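Local coordinates for transglutaminase-like domain-containing protein (Streptococcus suis, PDB 4XZ7) that is a transglutaminase and virulence factor with antiphagocytic properties, probably exported, here as the part that carries the transglutaminase-like domain, at residues D195-K200 with V256-K261; K218-Y223 with S268-R273; I14-W19 with D89-N94; H37-G42 with Q74-F79. One frame throughout, in Å; residues are numbered along the deposited sequence.

From the N terminus, interaction 3 opens first, at I14-W19, and closes at D89-N94; interaction 4 (H37-G42 with Q74-F79) is nested inside that loop. Their centres are about 17 Å apart, and both reach the sheet that contains strands 14-17, 36-40 and 79-86, interaction 3 leading from it to strand 90-91 of a second sheet. Interactions 1 and 2 come later and cross, since their segments alternate: D195-K200, K218-Y223, V256-K261, S268-R273. They join helices 188-205, 213-227, 255-259 and 264-277, and they touch through the salt bridge D195-R273. Interactions 2 and 3, about 57 Å apart between centres, lie on opposite sides of the chain's centre.

Interaction 1: residues D195-K200 with V256-K261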
loop_
_atom_site.group_PDB
_atom_site.type_symbol
_atom_site.label_atom_id
_atom_site.label_comp_id
_atom_site.label_asym_id
_atom_site.label_seq_id
_atom_site.Cartn_x
_atom_site.Cartn_y
_atom_site.Cartn_z
ATOM N N ASP B 195 -16.637 -13.048 13.850
ATOM C CA ASP B 195 -17.698 -13.148 14.848
ATOM C C ASP B 195 -17.504 -14.393 15.697
ATOM O O ASP B 195 -17.875 -14.429 16.887
ATOM C CB ASP B 195 -19.075 -13.184 14.191
ATOM C CG ASP B 195 -19.732 -11.823 14.136
ATOM O OD1 ASP B 195 -19.083 -10.821 14.519
ATOM O OD2 ASP B 195 -20.899 -11.753 13.695
ATOM N N ASP B 196 -16.913 -15.419 15.092
ATOM C CA ASP B 196 -16.610 -16.618 15.861
ATOM C C ASP B 196 -15.485 -16.352 16.849
ATOM O O ASP B 196 -15.575 -16.746 18.011
ATOM C CB ASP B 196 -16.244 -17.794 14.958
ATOM C CG ASP B 196 -16.221 -19.111 15.718
ATOM O OD1 ASP B 196 -17.315 -19.602 16.102
ATOM O OD2 ASP B 196 -15.109 -19.639 15.945
ATOM N N LEU B 197 -14.427 -15.692 16.384
ATOM C CA LEU B 197 -13.337 -15.266 17.270
ATOM C C LEU B 197 -13.835 -14.453 18.477
ATOM O O LEU B 197 -13.360 -14.635 19.607
ATOM C CB LEU B 197 -12.317 -14.457 16.475
ATOM C CG LEU B 197 -11.025 -15.132 16.006
ATOM C CD1 LEU B 197 -11.119 -16.622 16.003
ATOM C CD2 LEU B 197 -10.644 -14.626 14.613
ATOM N N ILE B 198 -14.803 -13.572 18.238
ATOM C CA ILE B 198 -15.386 -12.772 19.311
ATOM C C ILE B 198 -16.155 -13.646 20.283
ATOM O O ILE B 198 -16.021 -13.493 21.502
ATOM C CB ILE B 198 -16.320 -11.690 18.754
ATOM C CG1 ILE B 198 -15.512 -10.694 17.921
ATOM C CG2 ILE B 198 -17.029 -10.971 19.870
ATOM C CD1 ILE B 198 -16.375 -9.779 17.127
ATOM N N HIS B 199 -16.960 -14.558 19.734
ATOM C CA HIS B 199 -17.701 -15.531 20.535
ATOM C C HIS B 199 -16.749 -16.280 21.464
ATOM O O HIS B 199 -17.022 -16.442 22.658
ATOM C CB HIS B 199 -18.448 -16.518 19.629
ATOM C CG HIS B 199 -19.649 -17.146 20.269
ATOM N ND1 HIS B 199 -19.562 -18.003 21.345
ATOM C CD2 HIS B 199 -20.967 -17.054 19.968
ATOM C CE1 HIS B 199 -20.772 -18.404 21.689
ATOM N NE2 HIS B 199 -21.643 -17.845 20.867
ATOM N N LYS B 200 -15.620 -16.718 20.922
ATOM C CA LYS B 200 -14.630 -17.414 21.732
ATOM C C LYS B 200 -14.042 -16.509 22.811
ATOM O O LYS B 200 -13.781 -16.972 23.927
ATOM C CB LYS B 200 -13.520 -17.978 20.849
ATOM C CG LYS B 200 -13.860 -19.342 20.258
ATOM C CD LYS B 200 -12.869 -19.765 19.181
ATOM C CE LYS B 200 -13.267 -21.107 18.584
ATOM N NZ LYS B 200 -12.365 -21.501 17.466
ATOM N N VAL B 256 -8.063 -7.005 17.680
ATOM C CA VAL B 256 -7.868 -7.785 18.904
ATOM C C VAL B 256 -8.133 -9.267 18.650
ATOM O O VAL B 256 -7.581 -10.125 19.334
ATOM C CB VAL B 256 -8.708 -7.250 20.114
ATOM C CG1 VAL B 256 -9.471 -5.990 19.768
ATOM C CG2 VAL B 256 -9.576 -8.340 20.777
ATOM N N THR B 257 -8.910 -9.570 17.617
ATOM C CA THR B 257 -9.319 -10.945 17.368
ATOM C C THR B 257 -8.261 -11.765 16.626
ATOM O O THR B 257 -7.878 -12.829 17.085
ATOM C CB THR B 257 -10.631 -10.989 16.578
ATOM O OG1 THR B 257 -10.607 -9.997 15.539
ATOM C CG2 THR B 257 -11.807 -10.731 17.508
ATOM N N GLU B 258 -7.811 -11.270 15.475
ATOM C CA GLU B 258 -6.783 -11.933 14.675
ATOM C C GLU B 258 -5.367 -11.546 15.071
ATOM O O GLU B 258 -4.488 -12.394 15.257
ATOM C CB GLU B 258 -6.977 -11.606 13.191
ATOM C CG GLU B 258 -8.325 -12.069 12.659
ATOM C CD GLU B 258 -8.456 -11.896 11.158
ATOM O OE1 GLU B 258 -7.542 -11.332 10.509
ATOM O OE2 GLU B 258 -9.489 -12.327 10.626
ATOM N N ARG B 259 -5.141 -10.246 15.176
ATOM C CA ARG B 259 -3.795 -9.736 15.392
ATOM C C ARG B 259 -3.377 -9.834 16.858
ATOM O O ARG B 259 -2.188 -9.936 17.164
ATOM C CB ARG B 259 -3.735 -8.295 14.901
ATOM C CG ARG B 259 -2.380 -7.639 14.894
ATOM C CD ARG B 259 -2.569 -6.284 14.275
ATOM N NE ARG B 259 -1.323 -5.556 14.077
ATOM C CZ ARG B 259 -1.006 -4.442 14.724
ATOM N NH1 ARG B 259 -1.851 -3.941 15.620
ATOM N NH2 ARG B 259 0.140 -3.819 14.467
ATOM N N GLN B 260 -4.362 -9.780 17.752
ATOM C CA GLN B 260 -4.148 -9.800 19.201
ATOM C C GLN B 260 -3.305 -8.615 19.673
ATOM O O GLN B 260 -2.639 -8.662 20.709
ATOM C CB GLN B 260 -3.508 -11.123 19.622
ATOM C CG GLN B 260 -4.259 -12.352 19.119
ATOM C CD GLN B 260 -3.792 -13.626 19.786
ATOM O OE1 GLN B 260 -2.683 -14.089 19.549
ATOM N NE2 GLN B 260 -4.634 -14.186 20.649
ATOM N N LYS B 261 -3.359 -7.540 18.900
ATOM C CA LYS B 261 -2.595 -6.346 19.186
ATOM C C LYS B 261 -3.424 -5.204 18.646
ATOM O O LYS B 261 -3.817 -5.210 17.470
ATOM C CB LYS B 261 -1.216 -6.395 18.525
ATOM C CG LYS B 261 -0.246 -5.303 18.949
ATOM C CD LYS B 261 1.081 -5.512 18.205
ATOM C CE LYS B 261 2.175 -4.594 18.689
ATOM N NZ LYS B 261 3.321 -4.692 17.755
#
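L197 and T257 mark the closest backbone approach, their CA atoms 5.9 Å apart, where regular helix 188-205 passes the short, weakly bonded helix 255-259, which carries a wider pi-type turn at 256-259. No hydrogen bond links the two segments, so the evidence for the contact is van der Waals packing centred on T257. Both L197 and T257 point their CB atoms at the other segment, and L197 CB lies 3.9 Å from T257 CB. The T257 methyl makes a second contact: CG2 is anti to the carbonyl carbon (chi1 42° for OG1), which carries it to I198, where it meets CG1 at 3.7 Å. The same torsion sets OG1 between the backbone N and the carbonyl carbon, and the hydroxyl is hydrogen-bonded to N194, one helical turn before I198. The short helix lies within the transglutaminase-like region, and helix 188-205 packs alongside it; I198 also packs on R273 and A274 of helix 264-277, so this residue is shared between two neighbours. Further along, L197 crosses E258 at about a right angle, and its CD2 methyl touches the aliphatic CG of E258 at 4.0 Å. The carboxylate beyond turns to R190 in a salt bridge, which ties the short helix to an earlier turn of helix 188-205.

Interaction 2: residues K218-Y223 with S268-R273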
loop_
_atom_site.group_PDB
_atom_site.type_symbol
_atom_site.label_atom_id
_atom_site.label_comp_id
_atom_site.label_asym_id
_atom_site.label_seq_id
_atom_site.Cartn_x
_atom_site.Cartn_y
_atom_site.Cartn_z
ATOM N N LYS B 218 -17.711 -6.189 32.996
ATOM C CA LYS B 218 -16.464 -6.204 33.754
ATOM C C LYS B 218 -15.597 -7.383 33.307
ATOM O O LYS B 218 -14.431 -7.218 32.920
ATOM C CB LYS B 218 -16.766 -6.276 35.263
ATOM C CG LYS B 218 -15.617 -5.932 36.190
ATOM C CD LYS B 218 -15.940 -6.333 37.646
ATOM C CE LYS B 218 -17.206 -5.658 38.185
ATOM N NZ LYS B 218 -16.992 -4.230 38.579
ATOM N N ALA B 219 -16.201 -8.565 33.311
ATOM C CA ALA B 219 -15.506 -9.793 32.947
ATOM C C ALA B 219 -14.938 -9.753 31.524
ATOM O O ALA B 219 -13.765 -10.092 31.304
ATOM C CB ALA B 219 -16.444 -10.974 33.098
ATOM N N PHE B 220 -15.757 -9.352 30.552
ATOM C CA PHE B 220 -15.263 -9.345 29.170
ATOM C C PHE B 220 -14.124 -8.325 28.961
ATOM O O PHE B 220 -13.072 -8.642 28.391
ATOM C CB PHE B 220 -16.388 -9.065 28.178
ATOM C CG PHE B 220 -15.936 -9.138 26.754
ATOM C CD1 PHE B 220 -15.743 -10.365 26.143
ATOM C CD2 PHE B 220 -15.657 -7.983 26.040
ATOM C CE1 PHE B 220 -15.304 -10.437 24.835
ATOM C CE2 PHE B 220 -15.213 -8.043 24.742
ATOM C CZ PHE B 220 -15.029 -9.265 24.135
ATOM N N VAL B 221 -14.365 -7.105 29.424
ATOM C CA VAL B 221 -13.416 -6.007 29.326
ATOM C C VAL B 221 -12.069 -6.394 29.928
ATOM O O VAL B 221 -11.018 -6.216 29.297
ATOM C CB VAL B 221 -13.966 -4.753 30.036
ATOM C CG1 VAL B 221 -12.876 -3.716 30.231
ATOM C CG2 VAL B 221 -15.109 -4.174 29.250
ATOM N N GLN B 222 -12.109 -6.955 31.136
ATOM C CA GLN B 222 -10.881 -7.332 31.826
ATOM C C GLN B 222 -10.169 -8.462 31.096
ATOM O O GLN B 222 -8.938 -8.449 30.953
ATOM C CB GLN B 222 -11.168 -7.738 33.275
ATOM C CG GLN B 222 -9.931 -7.678 34.171
ATOM C CD GLN B 222 -9.385 -6.253 34.352
ATOM O OE1 GLN B 222 -8.366 -5.884 33.755
ATOM N NE2 GLN B 222 -10.052 -5.461 35.193
ATOM N N TYR B 223 -10.932 -9.439 30.617
ATOM C CA TYR B 223 -10.300 -10.528 29.868
ATOM C C TYR B 223 -9.554 -10.047 28.618
ATOM O O TYR B 223 -8.380 -10.406 28.377
ATOM C CB TYR B 223 -11.328 -11.567 29.442
ATOM C CG TYR B 223 -10.673 -12.720 28.715
ATOM C CD1 TYR B 223 -10.567 -12.732 27.328
ATOM C CD2 TYR B 223 -10.139 -13.783 29.423
ATOM C CE1 TYR B 223 -9.952 -13.764 26.673
ATOM C CE2 TYR B 223 -9.537 -14.827 28.779
ATOM C CZ TYR B 223 -9.442 -14.812 27.406
ATOM O OH TYR B 223 -8.835 -15.857 26.768
ATOM N N SER B 268 -12.464 -1.070 21.512
ATOM C CA SER B 268 -13.843 -0.599 21.650
ATOM C C SER B 268 -14.780 -1.241 20.622
ATOM O O SER B 268 -15.955 -1.495 20.912
ATOM C CB SER B 268 -13.913 0.930 21.527
ATOM O OG SER B 268 -13.089 1.574 22.502
ATOM N N THR B 269 -14.272 -1.502 19.421
ATOM C CA THR B 269 -15.099 -2.119 18.376
ATOM C C THR B 269 -15.377 -3.594 18.678
ATOM O O THR B 269 -16.511 -4.071 18.544
ATOM C CB THR B 269 -14.438 -2.002 17.000
ATOM O OG1 THR B 269 -14.216 -0.614 16.696
ATOM C CG2 THR B 269 -15.303 -2.656 15.932
ATOM N N THR B 270 -14.345 -4.310 19.111
ATOM C CA THR B 270 -14.530 -5.696 19.517
ATOM C C THR B 270 -15.467 -5.776 20.728
ATOM O O THR B 270 -16.325 -6.654 20.802
ATOM C CB THR B 270 -13.189 -6.357 19.857
ATOM O OG1 THR B 270 -12.374 -6.363 18.688
ATOM C CG2 THR B 270 -13.391 -7.807 20.338
ATOM N N ALA B 271 -15.305 -4.848 21.663
ATOM C CA ALA B 271 -16.157 -4.837 22.845
ATOM C C ALA B 271 -17.607 -4.528 22.484
ATOM O O ALA B 271 -18.517 -5.159 22.998
ATOM C CB ALA B 271 -15.642 -3.839 23.879
ATOM N N ALA B 272 -17.826 -3.559 21.598
ATOM C CA ALA B 272 -19.186 -3.178 21.238
ATOM C C ALA B 272 -19.867 -4.353 20.565
ATOM O O ALA B 272 -21.023 -4.682 20.895
ATOM C CB ALA B 272 -19.201 -1.958 20.337
ATOM N N ARG B 273 -19.144 -4.996 19.640
ATOM C CA ARG B 273 -19.691 -6.172 18.959
ATOM C C ARG B 273 -20.057 -7.246 19.980
ATOM O O ARG B 273 -21.184 -7.745 19.981
ATOM C CB ARG B 273 -18.706 -6.734 17.932
ATOM C CG ARG B 273 -19.278 -7.847 17.075
ATOM C CD ARG B 273 -20.256 -7.319 16.029
ATOM N NE ARG B 273 -20.740 -8.386 15.157
ATOM C CZ ARG B 273 -21.822 -8.286 14.396
ATOM N NH1 ARG B 273 -22.527 -7.163 14.392
ATOM N NH2 ARG B 273 -22.208 -9.304 13.646
#
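F220 reaches from helix 213-227 to the backbone of A271 on helix 264-277, and this one ring carries the contact. Its CG is anti to the backbone N (chi1 -176°), a torsion that extends the ring away from its own helix, and the CE2 corner arrives 3.8 Å from A271 CA. The methyl of A271 stands a little farther off, with CB 4.3 Å from F220 CE2. T270 flanks the same end of the ring: its O is 4.3 Å from F220 CE2 and its CG2 4.4 Å from F220 CZ. The ring meets both residues obliquely. F220 with A271 is an apolar pair, the approach to T270 is van der Waals contact, and no hydrogen bond crosses between the segments. The small side chain at A271 lets the aromatic group come up to the helix backbone itself, and A274, one turn on, gives the ring a further neighbour. Elsewhere on helix 264-277, T269, A272 and R273 meet the second subunit. F220 thus joins two helices of the transglutaminase-like domain, of the papain-like peptidase clan, in which a helix such as 264-277 packs on a beta sheet, here through S268, T269 and A272 on V284 of strand 282-288.

Interaction 3: residues I14-W19 with D89-N94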
loop_
_atom_site.group_PDB
_atom_site.type_symbol
_atom_site.label_atom_id
_atom_site.label_comp_id
_atom_site.label_asym_id
_atom_site.label_seq_id
_atom_site.Cartn_x
_atom_site.Cartn_y
_atom_site.Cartn_z
ATOM N N ILE B 14 15.418 -28.463 -23.356
ATOM C CA ILE B 14 14.574 -28.130 -22.214
ATOM C C ILE B 14 13.141 -27.831 -22.654
ATOM O O ILE B 14 12.892 -26.857 -23.369
ATOM C CB ILE B 14 15.113 -26.918 -21.453
ATOM C CG1 ILE B 14 16.481 -27.236 -20.841
ATOM C CG2 ILE B 14 14.125 -26.489 -20.377
ATOM C CD1 ILE B 14 16.962 -26.183 -19.883
ATOM N N GLU B 15 12.204 -28.676 -22.237
ATOM C CA GLU B 15 10.791 -28.415 -22.468
ATOM C C GLU B 15 10.220 -27.680 -21.287
ATOM O O GLU B 15 10.582 -27.946 -20.133
ATOM C CB GLU B 15 9.999 -29.707 -22.687
ATOM C CG GLU B 15 10.459 -30.565 -23.837
ATOM C CD GLU B 15 9.753 -31.905 -23.850
ATOM O OE1 GLU B 15 8.517 -31.927 -24.048
ATOM O OE2 GLU B 15 10.431 -32.933 -23.640
ATOM N N VAL B 16 9.306 -26.760 -21.577
ATOM C CA VAL B 16 8.604 -26.014 -20.553
ATOM C C VAL B 16 7.128 -26.391 -20.627
ATOM O O VAL B 16 6.462 -26.086 -21.613
ATOM C CB VAL B 16 8.807 -24.502 -20.741
ATOM C CG1 VAL B 16 8.069 -23.721 -19.681
ATOM C CG2 VAL B 16 10.290 -24.178 -20.708
ATOM N N LEU B 17 6.631 -27.082 -19.601
ATOM C CA LEU B 17 5.254 -27.588 -19.605
ATOM C C LEU B 17 4.455 -27.019 -18.449
ATOM O O LEU B 17 5.022 -26.513 -17.492
ATOM C CB LEU B 17 5.237 -29.115 -19.527
ATOM C CG LEU B 17 6.120 -29.943 -20.456
ATOM C CD1 LEU B 17 5.886 -31.412 -20.178
ATOM C CD2 LEU B 17 5.814 -29.636 -21.903
ATOM N N ASN B 18 3.130 -27.100 -18.519
ATOM C CA ASN B 18 2.326 -26.696 -17.371
ATOM C C ASN B 18 1.970 -27.919 -16.558
ATOM O O ASN B 18 2.327 -29.039 -16.934
ATOM C CB ASN B 18 1.060 -25.950 -17.793
ATOM C CG ASN B 18 0.190 -26.748 -18.746
ATOM O OD1 ASN B 18 0.347 -27.963 -18.904
ATOM N ND2 ASN B 18 -0.745 -26.059 -19.392
ATOM N N TRP B 19 1.254 -27.712 -15.460
ATOM C CA TRP B 19 0.991 -28.804 -14.540
ATOM C C TRP B 19 0.280 -29.983 -15.193
ATOM O O TRP B 19 0.564 -31.123 -14.862
ATOM C CB TRP B 19 0.180 -28.341 -13.333
ATOM C CG TRP B 19 -0.254 -29.528 -12.546
ATOM C CD1 TRP B 19 -1.528 -29.967 -12.356
ATOM C CD2 TRP B 19 0.603 -30.487 -11.902
ATOM N NE1 TRP B 19 -1.523 -31.121 -11.605
ATOM C CE2 TRP B 19 -0.227 -31.461 -11.316
ATOM C CE3 TRP B 19 1.992 -30.600 -11.748
ATOM C CZ2 TRP B 19 0.282 -32.539 -10.588
ATOM C CZ3 TRP B 19 2.497 -31.670 -11.032
ATOM C CH2 TRP B 19 1.644 -32.627 -10.458
ATOM N N ASP B 89 9.260 -15.976 -16.978
ATOM C CA ASP B 89 10.703 -16.088 -17.222
ATOM C C ASP B 89 10.995 -16.539 -18.634
ATOM O O ASP B 89 10.164 -17.178 -19.263
ATOM C CB ASP B 89 11.346 -17.084 -16.246
ATOM C CG ASP B 89 11.541 -16.503 -14.872
ATOM O OD1 ASP B 89 10.996 -15.406 -14.601
ATOM O OD2 ASP B 89 12.252 -17.142 -14.064
ATOM N N VAL B 90 12.184 -16.230 -19.138
ATOM C CA VAL B 90 12.560 -16.790 -20.425
ATOM C C VAL B 90 13.856 -17.609 -20.360
ATOM O O VAL B 90 14.750 -17.378 -19.535
ATOM C CB VAL B 90 12.678 -15.694 -21.516
ATOM C CG1 VAL B 90 11.766 -14.497 -21.190
ATOM C CG2 VAL B 90 14.106 -15.272 -21.724
ATOM N N ILE B 91 13.923 -18.614 -21.222
ATOM C CA ILE B 91 15.123 -19.414 -21.352
ATOM C C ILE B 91 15.818 -19.097 -22.674
ATOM O O ILE B 91 15.238 -19.296 -23.730
ATOM C CB ILE B 91 14.806 -20.900 -21.292
ATOM C CG1 ILE B 91 14.258 -21.258 -19.904
ATOM C CG2 ILE B 91 16.061 -21.716 -21.667
ATOM C CD1 ILE B 91 13.980 -22.718 -19.720
ATOM N N ALA B 92 17.048 -18.595 -22.609
ATOM C CA ALA B 92 17.790 -18.281 -23.824
ATOM C C ALA B 92 18.232 -19.560 -24.507
ATOM O O ALA B 92 18.810 -20.445 -23.878
ATOM C CB ALA B 92 18.996 -17.405 -23.518
ATOM N N HIS B 93 17.974 -19.641 -25.806
ATOM C CA HIS B 93 18.236 -20.854 -26.563
ATOM C C HIS B 93 19.715 -21.002 -26.852
ATOM O O HIS B 93 20.269 -22.088 -26.718
ATOM C CB HIS B 93 17.425 -20.842 -27.856
ATOM C CG HIS B 93 15.959 -20.651 -27.632
ATOM N ND1 HIS B 93 15.312 -21.126 -26.510
ATOM C CD2 HIS B 93 15.015 -20.023 -28.372
ATOM C CE1 HIS B 93 14.032 -20.808 -26.574
ATOM N NE2 HIS B 93 13.824 -20.139 -27.695
ATOM N N ASN B 94 20.343 -19.895 -27.240
ATOM C CA ASN B 94 21.775 -19.842 -27.491
ATOM C C ASN B 94 22.320 -18.468 -27.100
ATOM O O ASN B 94 21.571 -17.613 -26.630
ATOM C CB ASN B 94 22.090 -20.156 -28.972
ATOM C CG ASN B 94 21.293 -19.306 -29.941
ATOM O OD1 ASN B 94 20.771 -18.242 -29.593
ATOM N ND2 ASN B 94 21.196 -19.777 -31.184
#
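I91 places its CD1 methyl against I14 and V16, two residues that alternate along strand 14-17 and therefore point to the same side of it. Apolar contact is the kind of interaction found between the segments. The nearer pair is I14 CG2 with I91 CD1, 3.8 Å apart, and here the two side chains lie roughly perpendicular. V16 CG2 lies 4.1 Å from the same CD1, but V16 and I91 run alongside one another, pointing opposite ways. In I91, CG1 is anti to the carbonyl carbon (chi1 -65°) and CD1 continues in an extended chain, which brings that single methyl to both partners. M85 of strand 79-86 also packs on V16 and I91, so the cluster continues beyond these three residues.

Backbone hydrogen bonding, by contrast, directs each segment to a different sheet. The nearest CA atoms, those of I14 and I91, are 8.8 Å apart, and no hydrogen bond spans the segments. E15 and L17 bond instead to V67 and F65 of strand 63-68, whereas V90 bonds to R121 and H123, and A92 to H123, all on strand 121-124.

Capping is the third kind: OD1 of N18 bonds to A21 N and that of N94 to D97 N, at the starts of helices 19-29 and 95-101. The contact is thus a small, partly exposed hydrophobic join between edge strands 14-17 and 90-91 of two mixed beta sheets.

Interaction 4: residues H37-G42 with Q74-F79; sequences HVLKLG and QNIHDF
H37 takes the ring carbon CD2 of F79 over the centre of one imidazole face, an offset face-to-face stack with centroids 4.3 Å apart and planes inclined by 29°. F79 CD2 is 3.4 Å from H37 CD2, whereas F79 CE2 comes no nearer than 3.7 Å, to H37 CE1. As whole side chains the two stand nearly perpendicular. In F79, CG is anti to the backbone N (chi1 -151°), which swings the phenyl group toward strand 36-40. A hydrogen bond between ND1 of H37 and the backbone N of L50 fixes the rotation of the imidazole, and H81 meets the H37 ring edge-to-face.

Strand 36-40 runs parallel to strand 79-86 in a mixed sheet, and strand 74-76 folds back on 79-86 as a beta hairpin. Its tight turn is closed by a pair of backbone bonds, I76 N to F79 O and F79 N to I76 O, each 3.0 Å, with H77 and D78 between at positive phi.

On the same side of strand 36-40 as H37, L39 reaches toward I76 tip to tip, the two CD1 methyls 4.0 Å apart. Both side chains also touch H81, which therefore borders the stack and the aliphatic pair alike.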
loop_
_atom_site.group_PDB
_atom_site.type_symbol
_atom_site.label_atom_id
_atom_site.label_comp_id
_atom_site.label_asym_id
_atom_site.label_seq_id
_atom_site.Cartn_x
_atom_site.Cartn_y
_atom_site.Cartn_z
ATOM N N HIS B 37 11.261 -33.168 -4.087
ATOM C CA HIS B 37 11.755 -31.838 -3.737
ATOM C C HIS B 37 11.497 -30.952 -4.934
ATOM O O HIS B 37 11.358 -31.447 -6.054
ATOM C CB HIS B 37 13.245 -31.823 -3.358
ATOM C CG HIS B 37 13.544 -32.562 -2.099
ATOM N ND1 HIS B 37 12.591 -32.774 -1.121
ATOM C CD2 HIS B 37 14.670 -33.180 -1.664
ATOM C CE1 HIS B 37 13.121 -33.475 -0.138
ATOM N NE2 HIS B 37 14.382 -33.744 -0.444
ATOM N N VAL B 38 11.422 -29.647 -4.715
ATOM C CA VAL B 38 11.164 -28.739 -5.823
ATOM C C VAL B 38 12.105 -27.549 -5.792
ATOM O O VAL B 38 12.180 -26.836 -4.792
ATOM C CB VAL B 38 9.715 -28.218 -5.823
ATOM C CG1 VAL B 38 9.505 -27.290 -7.021
ATOM C CG2 VAL B 38 8.723 -29.400 -5.843
ATOM N N LEU B 39 12.823 -27.356 -6.897
ATOM C CA LEU B 39 13.733 -26.232 -7.068
ATOM C C LEU B 39 13.107 -25.224 -7.994
ATOM O O LEU B 39 12.552 -25.586 -9.018
ATOM C CB LEU B 39 15.075 -26.682 -7.643
ATOM C CG LEU B 39 15.848 -27.688 -6.788
ATOM C CD1 LEU B 39 17.078 -28.204 -7.532
ATOM C CD2 LEU B 39 16.235 -27.051 -5.460
ATOM N N LYS B 40 13.204 -23.953 -7.632
ATOM C CA LYS B 40 12.748 -22.890 -8.506
ATOM C C LYS B 40 13.964 -22.147 -9.024
ATOM O O LYS B 40 14.808 -21.697 -8.242
ATOM C CB LYS B 40 11.807 -21.931 -7.772
ATOM C CG LYS B 40 11.299 -20.801 -8.650
ATOM C CD LYS B 40 10.175 -19.995 -7.977
ATOM C CE LYS B 40 9.654 -18.901 -8.925
ATOM N NZ LYS B 40 8.535 -18.086 -8.367
ATOM N N LEU B 41 14.052 -22.007 -10.335
ATOM C CA LEU B 41 15.225 -21.389 -10.938
ATOM C C LEU B 41 15.326 -19.942 -10.512
ATOM O O LEU B 41 14.378 -19.171 -10.675
ATOM C CB LEU B 41 15.172 -21.490 -12.453
ATOM C CG LEU B 41 15.290 -22.878 -13.067
ATOM C CD1 LEU B 41 15.478 -22.764 -14.585
ATOM C CD2 LEU B 41 16.453 -23.644 -12.418
ATOM N N GLY B 42 16.475 -19.587 -9.954
ATOM C CA GLY B 42 16.744 -18.223 -9.544
ATOM C C GLY B 42 16.650 -18.044 -8.045
ATOM O O GLY B 42 16.914 -16.953 -7.532
ATOM N N GLN B 74 15.458 -34.489 -11.494
ATOM C CA GLN B 74 16.906 -34.530 -11.312
ATOM C C GLN B 74 17.244 -35.277 -10.020
ATOM O O GLN B 74 16.698 -34.978 -8.956
ATOM C CB GLN B 74 17.477 -33.102 -11.262
ATOM C CG GLN B 74 17.141 -32.264 -12.499
ATOM C CD GLN B 74 17.820 -32.811 -13.764
ATOM O OE1 GLN B 74 19.017 -33.130 -13.750
ATOM N NE2 GLN B 74 17.051 -32.933 -14.852
ATOM N N ASN B 75 18.138 -36.248 -10.110
ATOM C CA ASN B 75 18.494 -37.050 -8.959
ATOM C C ASN B 75 19.496 -36.241 -8.162
ATOM O O ASN B 75 20.622 -36.048 -8.600
ATOM C CB ASN B 75 19.065 -38.411 -9.398
ATOM C CG ASN B 75 19.454 -39.308 -8.229
ATOM O OD1 ASN B 75 18.766 -39.359 -7.213
ATOM N ND2 ASN B 75 20.576 -40.021 -8.374
ATOM N N ILE B 76 19.086 -35.702 -7.022
ATOM C CA ILE B 76 20.044 -34.933 -6.243
ATOM C C ILE B 76 20.063 -35.487 -4.826
ATOM O O ILE B 76 19.028 -35.544 -4.166
ATOM C CB ILE B 76 19.720 -33.440 -6.257
ATOM C CG1 ILE B 76 19.764 -32.898 -7.698
ATOM C CG2 ILE B 76 20.714 -32.673 -5.394
ATOM C CD1 ILE B 76 19.458 -31.419 -7.797
ATOM N N HIS B 77 21.245 -35.924 -4.395
ATOM C CA HIS B 77 21.428 -36.684 -3.152
ATOM C C HIS B 77 20.353 -37.736 -3.019
ATOM O O HIS B 77 19.654 -37.809 -2.010
ATOM C CB HIS B 77 21.430 -35.776 -1.926
ATOM C CG HIS B 77 22.667 -34.948 -1.797
ATOM N ND1 HIS B 77 22.663 -33.579 -1.927
ATOM C CD2 HIS B 77 23.953 -35.301 -1.565
ATOM C CE1 HIS B 77 23.889 -33.119 -1.773
ATOM N NE2 HIS B 77 24.691 -34.140 -1.548
ATOM N N ASP B 78 20.243 -38.534 -4.070
ATOM C CA ASP B 78 19.327 -39.655 -4.157
ATOM C C ASP B 78 17.893 -39.259 -3.821
ATOM O O ASP B 78 17.169 -40.015 -3.189
ATOM C CB ASP B 78 19.815 -40.794 -3.266
ATOM C CG ASP B 78 20.953 -41.579 -3.912
ATOM O OD1 ASP B 78 21.916 -41.935 -3.195
ATOM O OD2 ASP B 78 20.886 -41.826 -5.142
ATOM N N PHE B 79 17.487 -38.068 -4.246
ATOM C CA PHE B 79 16.079 -37.725 -4.147
ATOM C C PHE B 79 15.622 -36.942 -5.379
ATOM O O PHE B 79 16.337 -36.069 -5.881
ATOM C CB PHE B 79 15.800 -36.939 -2.866
ATOM C CG PHE B 79 14.399 -37.135 -2.341
ATOM C CD1 PHE B 79 14.079 -38.246 -1.574
ATOM C CD2 PHE B 79 13.397 -36.224 -2.644
ATOM C CE1 PHE B 79 12.780 -38.435 -1.109
ATOM C CE2 PHE B 79 12.095 -36.407 -2.177
ATOM C CZ PHE B 79 11.789 -37.511 -1.413
#